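Local coordinates for KLLA0E03807p (Kluyveromyces lactis, PDB 3SQI), which serves, as Ndc10, as a platform for inner kinetochore assembly in budding yeast and binds DNA through the domain described here, at residues A203-H211 with I224-R235; I115-S124 with L390-T398. One frame throughout, in Å; residues are numbered along the deposited sequence.

Contact 1. Residues A203-H211 with I224-R235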
loop_
_atom_site.group_PDB
_atom_site.type_symbol
_atom_site.label_atom_id
_atom_site.label_comp_id
_atom_site.label_asym_id
_atom_site.label_seq_id
_atom_site.Cartn_x
_atom_site.Cartn_y
_atom_site.Cartn_z
ATOM N N ALA A 203 -0.431 9.652 8.821
ATOM C CA ALA A 203 -0.755 11.055 9.015
ATOM C C ALA A 203 -0.780 11.353 10.501
ATOM O O ALA A 203 -0.104 12.270 10.963
ATOM C CB ALA A 203 -2.088 11.398 8.370
ATOM N N VAL A 204 -1.542 10.569 11.257
ATOM C CA VAL A 204 -1.559 10.769 12.699
ATOM C C VAL A 204 -0.146 10.638 13.241
ATOM O O VAL A 204 0.366 11.536 13.918
ATOM C CB VAL A 204 -2.463 9.767 13.436
ATOM C CG1 VAL A 204 -2.315 9.952 14.927
ATOM C CG2 VAL A 204 -3.917 9.947 13.038
ATOM N N TYR A 205 0.488 9.513 12.937
ATOM C CA TYR A 205 1.827 9.268 13.446
ATOM C C TYR A 205 2.757 10.419 13.109
ATOM O O TYR A 205 3.639 10.752 13.891
ATOM C CB TYR A 205 2.404 7.963 12.896
ATOM C CG TYR A 205 3.886 7.796 13.176
ATOM C CD1 TYR A 205 4.371 7.788 14.476
ATOM C CD2 TYR A 205 4.802 7.644 12.140
ATOM C CE1 TYR A 205 5.725 7.638 14.736
ATOM C CE2 TYR A 205 6.163 7.494 12.395
ATOM C CZ TYR A 205 6.618 7.490 13.693
ATOM O OH TYR A 205 7.967 7.337 13.961
ATOM N N TYR A 206 2.563 11.026 11.945
ATOM C CA TYR A 206 3.472 12.078 11.512
ATOM C C TYR A 206 3.187 13.405 12.198
ATOM O O TYR A 206 4.097 14.203 12.436
ATOM C CB TYR A 206 3.471 12.215 9.991
ATOM C CG TYR A 206 4.483 11.311 9.330
ATOM C CD1 TYR A 206 4.762 11.412 7.975
ATOM C CD2 TYR A 206 5.165 10.355 10.068
ATOM C CE1 TYR A 206 5.693 10.586 7.375
ATOM C CE2 TYR A 206 6.094 9.529 9.480
ATOM C CZ TYR A 206 6.355 9.646 8.134
ATOM O OH TYR A 206 7.285 8.816 7.556
ATOM N N TYR A 207 1.922 13.639 12.527
ATOM C CA TYR A 207 1.577 14.790 13.343
ATOM C C TYR A 207 2.260 14.638 14.694
ATOM O O TYR A 207 2.949 15.544 15.160
ATOM C CB TYR A 207 0.066 14.897 13.520
ATOM C CG TYR A 207 -0.381 16.165 14.213
ATOM C CD1 TYR A 207 -0.434 17.374 13.529
ATOM C CD2 TYR A 207 -0.753 16.154 15.553
ATOM C CE1 TYR A 207 -0.844 18.535 14.161
ATOM C CE2 TYR A 207 -1.166 17.312 16.191
ATOM C CZ TYR A 207 -1.212 18.496 15.490
ATOM O OH TYR A 207 -1.622 19.645 16.123
ATOM N N LEU A 208 2.082 13.477 15.315
ATOM C CA LEU A 208 2.711 13.204 16.601
ATOM C C LEU A 208 4.233 13.332 16.536
ATOM O O LEU A 208 4.868 13.857 17.449
ATOM C CB LEU A 208 2.327 11.805 17.089
ATOM C CG LEU A 208 0.836 11.573 17.341
ATOM C CD1 LEU A 208 0.620 10.224 17.997
ATOM C CD2 LEU A 208 0.264 12.671 18.215
ATOM N N ARG A 209 4.807 12.843 15.445
ATOM C CA ARG A 209 6.252 12.786 15.278
ATOM C C ARG A 209 6.824 14.182 15.120
ATOM O O ARG A 209 7.849 14.525 15.709
ATOM C CB ARG A 209 6.589 11.941 14.045
ATOM C CG ARG A 209 8.073 11.847 13.695
ATOM C CD ARG A 209 8.280 10.831 12.571
ATOM N NE ARG A 209 9.631 10.846 12.016
ATOM C CZ ARG A 209 9.992 10.187 10.917
ATOM N NH1 ARG A 209 9.099 9.461 10.251
ATOM N NH2 ARG A 209 11.244 10.258 10.478
ATOM N N PHE A 210 6.133 14.998 14.338
ATOM C CA PHE A 210 6.680 16.275 13.911
ATOM C C PHE A 210 6.174 17.484 14.694
ATOM O O PHE A 210 6.960 18.197 15.316
ATOM C CB PHE A 210 6.463 16.450 12.418
ATOM C CG PHE A 210 7.358 15.593 11.595
ATOM C CD1 PHE A 210 8.720 15.830 11.581
ATOM C CD2 PHE A 210 6.851 14.543 10.852
ATOM C CE1 PHE A 210 9.565 15.046 10.832
ATOM C CE2 PHE A 210 7.691 13.748 10.097
ATOM C CZ PHE A 210 9.052 14.001 10.086
ATOM N N HIS A 211 4.873 17.733 14.629
ATOM C CA HIS A 211 4.263 18.753 15.465
ATOM C C HIS A 211 4.474 18.405 16.941
ATOM O O HIS A 211 4.798 19.269 17.760
ATOM C CB HIS A 211 2.771 18.870 15.143
ATOM C CG HIS A 211 2.037 19.841 16.014
ATOM N ND1 HIS A 211 1.081 20.704 15.523
ATOM C CD2 HIS A 211 2.109 20.080 17.345
ATOM C CE1 HIS A 211 0.601 21.437 16.511
ATOM N NE2 HIS A 211 1.208 21.076 17.628
ATOM N N ILE A 224 13.937 19.820 10.407
ATOM C CA ILE A 224 14.965 18.829 10.106
ATOM C C ILE A 224 14.764 18.134 8.758
ATOM O O ILE A 224 15.620 17.366 8.317
ATOM C CB ILE A 224 15.095 17.772 11.228
ATOM C CG1 ILE A 224 14.248 16.528 10.924
ATOM C CG2 ILE A 224 14.745 18.385 12.576
ATOM C CD1 ILE A 224 12.766 16.698 11.176
ATOM N N LEU A 225 13.638 18.403 8.105
ATOM C CA LEU A 225 13.360 17.815 6.795
ATOM C C LEU A 225 14.303 18.340 5.713
ATOM O O LEU A 225 14.270 17.878 4.573
ATOM C CB LEU A 225 11.893 17.995 6.395
ATOM C CG LEU A 225 10.920 17.198 7.272
ATOM C CD1 LEU A 225 10.470 18.033 8.455
ATOM C CD2 LEU A 225 9.717 16.718 6.487
ATOM N N SER A 226 15.130 19.315 6.077
ATOM C CA SER A 226 16.172 19.825 5.191
ATOM C C SER A 226 17.559 19.363 5.640
ATOM O O SER A 226 18.258 18.650 4.915
ATOM C CB SER A 226 16.118 21.351 5.120
ATOM O OG SER A 226 14.877 21.780 4.591
ATOM N N GLN A 227 17.944 19.770 6.845
ATOM C CA GLN A 227 19.273 19.498 7.389
ATOM C C GLN A 227 19.661 18.012 7.396
ATOM O O GLN A 227 20.840 17.674 7.512
ATOM C CB GLN A 227 19.382 20.088 8.799
ATOM C CG GLN A 227 18.164 19.814 9.673
ATOM C CD GLN A 227 18.062 20.753 10.864
ATOM O OE1 GLN A 227 17.092 20.710 11.623
ATOM N NE2 GLN A 227 19.064 21.611 11.030
ATOM N N LEU A 228 18.672 17.129 7.279
ATOM C CA LEU A 228 18.930 15.689 7.266
ATOM C C LEU A 228 18.902 15.097 5.860
ATOM O O LEU A 228 18.082 15.484 5.027
ATOM C CB LEU A 228 17.936 14.952 8.162
ATOM C CG LEU A 228 18.236 15.010 9.659
ATOM C CD1 LEU A 228 17.158 14.293 10.452
ATOM C CD2 LEU A 228 19.605 14.410 9.937
ATOM N N GLU A 229 19.814 14.164 5.604
ATOM C CA GLU A 229 19.931 13.534 4.293
ATOM C C GLU A 229 18.943 12.388 4.063
ATOM O O GLU A 229 18.436 12.211 2.955
ATOM C CB GLU A 229 21.369 13.069 4.047
ATOM C CG GLU A 229 22.420 14.159 4.255
ATOM C CD GLU A 229 22.214 15.375 3.359
ATOM O OE1 GLU A 229 21.281 15.364 2.526
ATOM O OE2 GLU A 229 22.990 16.347 3.489
ATOM N N HIS A 230 18.680 11.605 5.104
ATOM C CA HIS A 230 17.761 10.474 4.988
ATOM C C HIS A 230 16.688 10.530 6.071
ATOM O O HIS A 230 16.984 10.388 7.253
ATOM C CB HIS A 230 18.537 9.149 5.063
ATOM C CG HIS A 230 17.668 7.934 5.181
ATOM N ND1 HIS A 230 17.867 6.966 6.141
ATOM C CD2 HIS A 230 16.599 7.529 4.456
ATOM C CE1 HIS A 230 16.957 6.016 6.003
ATOM N NE2 HIS A 230 16.174 6.334 4.989
ATOM N N ILE A 231 15.441 10.739 5.667
ATOM C CA ILE A 231 14.344 10.764 6.622
ATOM C C ILE A 231 13.602 9.441 6.580
ATOM O O ILE A 231 12.868 9.172 5.630
ATOM C CB ILE A 231 13.348 11.890 6.303
ATOM C CG1 ILE A 231 14.079 13.229 6.178
ATOM C CG2 ILE A 231 12.260 11.953 7.363
ATOM C CD1 ILE A 231 14.987 13.538 7.348
ATOM N N PRO A 232 13.784 8.609 7.616
ATOM C CA PRO A 232 13.180 7.269 7.665
ATOM C C PRO A 232 11.676 7.315 7.912
ATOM O O PRO A 232 11.206 8.160 8.676
ATOM C CB PRO A 232 13.896 6.602 8.846
ATOM C CG PRO A 232 14.326 7.728 9.707
ATOM C CD PRO A 232 14.642 8.874 8.781
ATOM N N ILE A 233 10.937 6.415 7.272
ATOM C CA ILE A 233 9.480 6.396 7.384
ATOM C C ILE A 233 9.009 6.254 8.832
ATOM O O ILE A 233 7.952 6.764 9.201
ATOM C CB ILE A 233 8.864 5.277 6.530
ATOM C CG1 ILE A 233 9.351 5.396 5.089
ATOM C CG2 ILE A 233 7.341 5.341 6.575
ATOM C CD1 ILE A 233 8.814 6.608 4.377
ATOM N N ILE A 234 9.784 5.541 9.642
ATOM C CA ILE A 234 9.545 5.494 11.081
ATOM C C ILE A 234 10.891 5.559 11.811
ATOM O O ILE A 234 11.845 4.877 11.438
ATOM C CB ILE A 234 8.683 4.258 11.524
ATOM C CG1 ILE A 234 9.540 3.037 11.823
ATOM C CG2 ILE A 234 7.632 3.895 10.484
ATOM C CD1 ILE A 234 8.704 1.814 12.135
ATOM N N ARG A 235 10.983 6.405 12.831
ATOM C CA ARG A 235 12.265 6.630 13.479
ATOM C C ARG A 235 12.451 5.754 14.709
ATOM O O ARG A 235 11.500 5.480 15.438
ATOM C CB ARG A 235 12.454 8.106 13.842
ATOM C CG ARG A 235 11.449 8.650 14.841
ATOM C CD ARG A 235 12.019 9.849 15.598
ATOM N NE ARG A 235 12.966 9.453 16.641
ATOM C CZ ARG A 235 13.672 10.308 17.375
ATOM N NH1 ARG A 235 13.550 11.608 17.174
ATOM N NH2 ARG A 235 14.505 9.868 18.307
#
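Arg209 meets the backbone of Pro232 end-on: NH1 and NH2 both donate to Pro232 O, at 2.9 Å and 2.8 Å. The oxygen lies close to the guanidinium plane, and both nitrogens lie in the carbonyl plane. From the last turns of helix 198-210 the arginine reaches this far because its chain is extended, CG standing anti to the backbone N (chi1 177°) and no bend following before NE. The neighbouring carbonyl is taken by a tyrosine: Tyr206 OH donates to Ile233 O at 2.7 Å, tilted 22° from the carbonyl plane, with the oxygen at the ring edge. One turn back from Arg209, Tyr205 presents its hydroxyl to Arg235 N, which donates weakly at 3.4 Å. Phe210, next along the helix, meets Ile224 CD1 with its CE1 edge at 3.6 Å, and CE1 also lies 3.9 Å from Leu225 CD1.

The guanidinium is layered between Phe210 CZ, offset over one face, and Arg235 CB over the opposite face. Arg235 turns its own charge toward Asp220 in a salt bridge, while backbone hydrogen bonds join Arg209 with Asp220 and Phe210 with Gly221. Helices 133-149 and 332-355 pack against Tyr205 and Tyr206 respectively. With an alanine in place of Arg209, Pro232 O would probably lose both donors and the space between Phe210 and Arg235 would open.

Both segments fall in the CBF3 domain 2 family region, and the contact's nearest atom is about 4 Å from the bound nucleic acid. The helix thus grips a loop through its main chain. Two consecutive carbonyls in a buried, irregular segment find donors in side chains, and a cationic group at one of them probably adds electrostatic attraction to the hydrogen bonding.

Contact 2. Residues I115-S124 with L390-T398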
loop_
_atom_site.group_PDB
_atom_site.type_symbol
_atom_site.label_atom_id
_atom_site.label_comp_id
_atom_site.label_asym_id
_atom_site.label_seq_id
_atom_site.Cartn_x
_atom_site.Cartn_y
_atom_site.Cartn_z
ATOM N N ILE A 115 -7.292 -1.931 14.616
ATOM C CA ILE A 115 -8.190 -1.412 15.651
ATOM C C ILE A 115 -7.552 -1.359 17.049
ATOM O O ILE A 115 -7.428 -0.290 17.659
ATOM C CB ILE A 115 -9.481 -2.244 15.694
ATOM C CG1 ILE A 115 -10.553 -1.582 16.550
ATOM C CG2 ILE A 115 -9.212 -3.680 16.126
ATOM C CD1 ILE A 115 -11.695 -2.506 16.851
ATOM N N ASN A 116 -7.180 -2.521 17.569
ATOM C CA ASN A 116 -6.527 -2.613 18.876
ATOM C C ASN A 116 -5.317 -1.688 19.028
ATOM O O ASN A 116 -5.068 -1.164 20.114
ATOM C CB ASN A 116 -6.087 -4.053 19.175
ATOM C CG ASN A 116 -7.253 -4.982 19.427
ATOM O OD1 ASN A 116 -7.686 -5.161 20.564
ATOM N ND2 ASN A 116 -7.770 -5.579 18.367
ATOM N N LEU A 117 -4.547 -1.516 17.957
ATOM C CA LEU A 117 -3.382 -0.633 17.999
ATOM C C LEU A 117 -3.746 0.857 17.923
ATOM O O LEU A 117 -2.964 1.713 18.339
ATOM C CB LEU A 117 -2.359 -1.013 16.929
ATOM C CG LEU A 117 -1.320 -2.020 17.427
ATOM C CD1 LEU A 117 -0.063 -2.002 16.551
ATOM C CD2 LEU A 117 -0.969 -1.708 18.849
ATOM N N TRP A 118 -4.931 1.159 17.396
ATOM C CA TRP A 118 -5.477 2.509 17.476
ATOM C C TRP A 118 -5.973 2.803 18.894
ATOM O O TRP A 118 -5.776 3.902 19.408
ATOM C CB TRP A 118 -6.621 2.703 16.474
ATOM C CG TRP A 118 -6.173 2.906 15.053
ATOM C CD1 TRP A 118 -6.238 2.000 14.034
ATOM C CD2 TRP A 118 -5.593 4.091 14.499
ATOM N NE1 TRP A 118 -5.731 2.547 12.881
ATOM C CE2 TRP A 118 -5.326 3.830 13.140
ATOM C CE3 TRP A 118 -5.266 5.345 15.021
ATOM C CZ2 TRP A 118 -4.752 4.778 12.299
ATOM C CZ3 TRP A 118 -4.697 6.283 14.186
ATOM C CH2 TRP A 118 -4.447 5.997 12.838
ATOM N N ASN A 119 -6.591 1.811 19.531
ATOM C CA ASN A 119 -7.221 2.008 20.839
ATOM C C ASN A 119 -6.240 2.555 21.868
ATOM O O ASN A 119 -5.276 1.884 22.241
ATOM C CB ASN A 119 -7.836 0.693 21.327
ATOM C CG ASN A 119 -8.453 0.801 22.712
ATOM O OD1 ASN A 119 -8.684 1.894 23.234
ATOM N ND2 ASN A 119 -8.732 -0.349 23.311
ATOM N N PRO A 120 -6.507 3.781 22.345
ATOM C CA PRO A 120 -5.589 4.529 23.202
ATOM C C PRO A 120 -5.463 3.909 24.580
ATOM O O PRO A 120 -4.414 4.054 25.211
ATOM C CB PRO A 120 -6.247 5.903 23.286
ATOM C CG PRO A 120 -7.684 5.638 23.076
ATOM C CD PRO A 120 -7.735 4.544 22.069
ATOM N N SER A 121 -6.506 3.230 25.046
ATOM C CA SER A 121 -6.416 2.571 26.343
ATOM C C SER A 121 -6.394 1.052 26.207
ATOM O O SER A 121 -7.415 0.414 25.944
ATOM C CB SER A 121 -7.554 3.023 27.267
ATOM O OG SER A 121 -8.793 3.076 26.579
ATOM N N THR A 122 -5.216 0.478 26.411
ATOM C CA THR A 122 -5.062 -0.962 26.408
ATOM C C THR A 122 -4.653 -1.373 27.809
ATOM O O THR A 122 -3.506 -1.179 28.213
ATOM C CB THR A 122 -3.970 -1.395 25.416
ATOM O OG1 THR A 122 -2.793 -0.607 25.641
ATOM C CG2 THR A 122 -4.442 -1.219 23.954
ATOM N N ASP A 123 -5.596 -1.953 28.541
ATOM C CA ASP A 123 -5.386 -2.301 29.940
ATOM C C ASP A 123 -4.668 -3.634 30.093
ATOM O O ASP A 123 -3.755 -3.776 30.907
ATOM C CB ASP A 123 -6.728 -2.334 30.671
ATOM C CG ASP A 123 -7.665 -1.234 30.207
ATOM O OD1 ASP A 123 -7.551 -0.097 30.713
ATOM O OD2 ASP A 123 -8.514 -1.509 29.330
ATOM N N SER A 124 -5.084 -4.604 29.287
ATOM C CA SER A 124 -4.551 -5.955 29.355
ATOM C C SER A 124 -3.073 -5.982 28.985
ATOM O O SER A 124 -2.405 -7.004 29.139
ATOM C CB SER A 124 -5.337 -6.872 28.420
ATOM O OG SER A 124 -6.726 -6.601 28.495
ATOM N N LEU A 390 -15.869 -3.775 12.853
ATOM C CA LEU A 390 -14.470 -3.496 13.136
ATOM C C LEU A 390 -14.254 -3.397 14.648
ATOM O O LEU A 390 -13.422 -4.109 15.211
ATOM C CB LEU A 390 -14.047 -2.194 12.450
ATOM C CG LEU A 390 -12.561 -1.972 12.158
ATOM C CD1 LEU A 390 -12.313 -0.577 11.589
ATOM C CD2 LEU A 390 -11.731 -2.179 13.409
ATOM N N LEU A 391 -15.022 -2.527 15.300
ATOM C CA LEU A 391 -14.907 -2.329 16.746
ATOM C C LEU A 391 -15.087 -3.615 17.553
ATOM O O LEU A 391 -14.465 -3.788 18.600
ATOM C CB LEU A 391 -15.900 -1.271 17.235
ATOM C CG LEU A 391 -15.682 0.180 16.797
ATOM C CD1 LEU A 391 -16.826 1.041 17.289
ATOM C CD2 LEU A 391 -14.352 0.717 17.300
ATOM N N ALA A 392 -15.931 -4.515 17.063
ATOM C CA ALA A 392 -16.193 -5.760 17.780
ATOM C C ALA A 392 -14.920 -6.589 17.973
ATOM O O ALA A 392 -14.905 -7.559 18.735
ATOM C CB ALA A 392 -17.257 -6.578 17.053
ATOM N N GLN A 393 -13.855 -6.197 17.281
ATOM C CA GLN A 393 -12.623 -6.983 17.222
ATOM C C GLN A 393 -11.535 -6.623 18.247
ATOM O O GLN A 393 -10.436 -7.170 18.186
ATOM C CB GLN A 393 -12.045 -6.959 15.803
ATOM C CG GLN A 393 -12.443 -8.162 14.958
ATOM C CD GLN A 393 -12.308 -7.890 13.477
ATOM O OE1 GLN A 393 -11.322 -7.305 13.030
ATOM N NE2 GLN A 393 -13.309 -8.300 12.707
ATOM N N LEU A 394 -11.817 -5.708 19.171
ATOM C CA LEU A 394 -10.818 -5.338 20.183
ATOM C C LEU A 394 -11.105 -5.938 21.565
ATOM O O LEU A 394 -12.265 -6.153 21.927
ATOM C CB LEU A 394 -10.588 -3.815 20.257
ATOM C CG LEU A 394 -11.730 -2.798 20.173
ATOM C CD1 LEU A 394 -12.868 -3.192 21.072
ATOM C CD2 LEU A 394 -11.258 -1.401 20.515
ATOM N N ILE A 395 -10.044 -6.233 22.315
ATOM C CA ILE A 395 -10.174 -6.940 23.591
ATOM C C ILE A 395 -10.243 -6.039 24.837
ATOM O O ILE A 395 -10.315 -6.534 25.965
ATOM C CB ILE A 395 -9.067 -8.012 23.762
ATOM C CG1 ILE A 395 -7.690 -7.412 23.478
ATOM C CG2 ILE A 395 -9.311 -9.173 22.808
ATOM C CD1 ILE A 395 -7.243 -7.629 22.052
ATOM N N ASP A 396 -10.218 -4.726 24.629
ATOM C CA ASP A 396 -10.551 -3.783 25.689
ATOM C C ASP A 396 -11.628 -2.824 25.201
ATOM O O ASP A 396 -11.371 -1.953 24.365
ATOM C CB ASP A 396 -9.316 -2.992 26.125
ATOM C CG ASP A 396 -8.446 -3.757 27.104
ATOM O OD1 ASP A 396 -8.977 -4.255 28.121
ATOM O OD2 ASP A 396 -7.226 -3.860 26.857
ATOM N N LYS A 397 -12.827 -2.959 25.754
ATOM C CA LYS A 397 -13.911 -2.050 25.422
ATOM C C LYS A 397 -13.631 -0.749 26.145
ATOM O O LYS A 397 -13.235 -0.757 27.310
ATOM C CB LYS A 397 -15.256 -2.622 25.863
ATOM C CG LYS A 397 -15.487 -2.580 27.360
ATOM C CD LYS A 397 -16.368 -3.729 27.849
ATOM C CE LYS A 397 -17.852 -3.482 27.625
ATOM N NZ LYS A 397 -18.675 -4.488 28.358
ATOM N N THR A 398 -13.814 0.365 25.450
ATOM C CA THR A 398 -13.513 1.667 26.026
ATOM C C THR A 398 -14.672 2.195 26.874
ATOM O O THR A 398 -15.629 1.472 27.153
ATOM C CB THR A 398 -13.119 2.692 24.938
ATOM O OG1 THR A 398 -14.032 2.614 23.834
ATOM C CG2 THR A 398 -11.710 2.412 24.429
#
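Asp396 OD2 gathers several donors: Ser124 OG at 3.2 Å on the syn side of the carboxylate, the backbone N atoms of Asp123 and Ser124 in two weak bonds, and the hydroxyl of Tyr258 from helix 245-259. These donors probably help offset the nearby Asp123 carboxylate, whose plane stands 88° from that of Asp396.

Further back, Asn116 straddles Leu394 with its amide. OD1 accepts from Ile395 N at 3.1 Å, in the carbonyl plane, and ND2 gives a fairly straight bond (162°) to Gln393 O at 3.1 Å, approaching from above the plane of that carbonyl. With CG anti to its own carbonyl carbon (chi1 -70°), Asn116 brings the amide across to both backbone partners, and its ND2 has a second acceptor in Lys112 O.

Helix 107-118 ends here in an Asx turn, Asn119 OD1 accepting from Ser121 N at 3.1 Å. On the other segment, a type I turn, Leu391 to Leu394, carries the chain off the short helix 388-391, so the contact joins two helix exits far apart in sequence. Ile115 fills the apolar end, with Leu390 CD2 sliding past its CB and CG1 while Leu394 crosses its tip at about a right angle. Thr398 lays its methyl CG2 toward Asn119 OD1, coming from the opposite direction.

Overall arrangement
Contact 1 is the more buried of the two and lies near the bound nucleic acid. Contact 2 is partly buried, with some of its residues exposed, and its nearest atom is about 13 Å from the bound nucleic acid. Their centres are 27 Å apart, yet they touch where Val204 CG2 packs on Trp118 CZ3 at 3.9 Å, and helix 133-149 lies against both. Both segments of contact 1 fall in the sequence between the two segments of contact 2. Contact 1 ties a helix to a nearby loop, with a cationic and two phenolic side chains serving main-chain atoms. Contact 2 brings in the C-terminal part of the model, using an amide and an acid to pair with backbone.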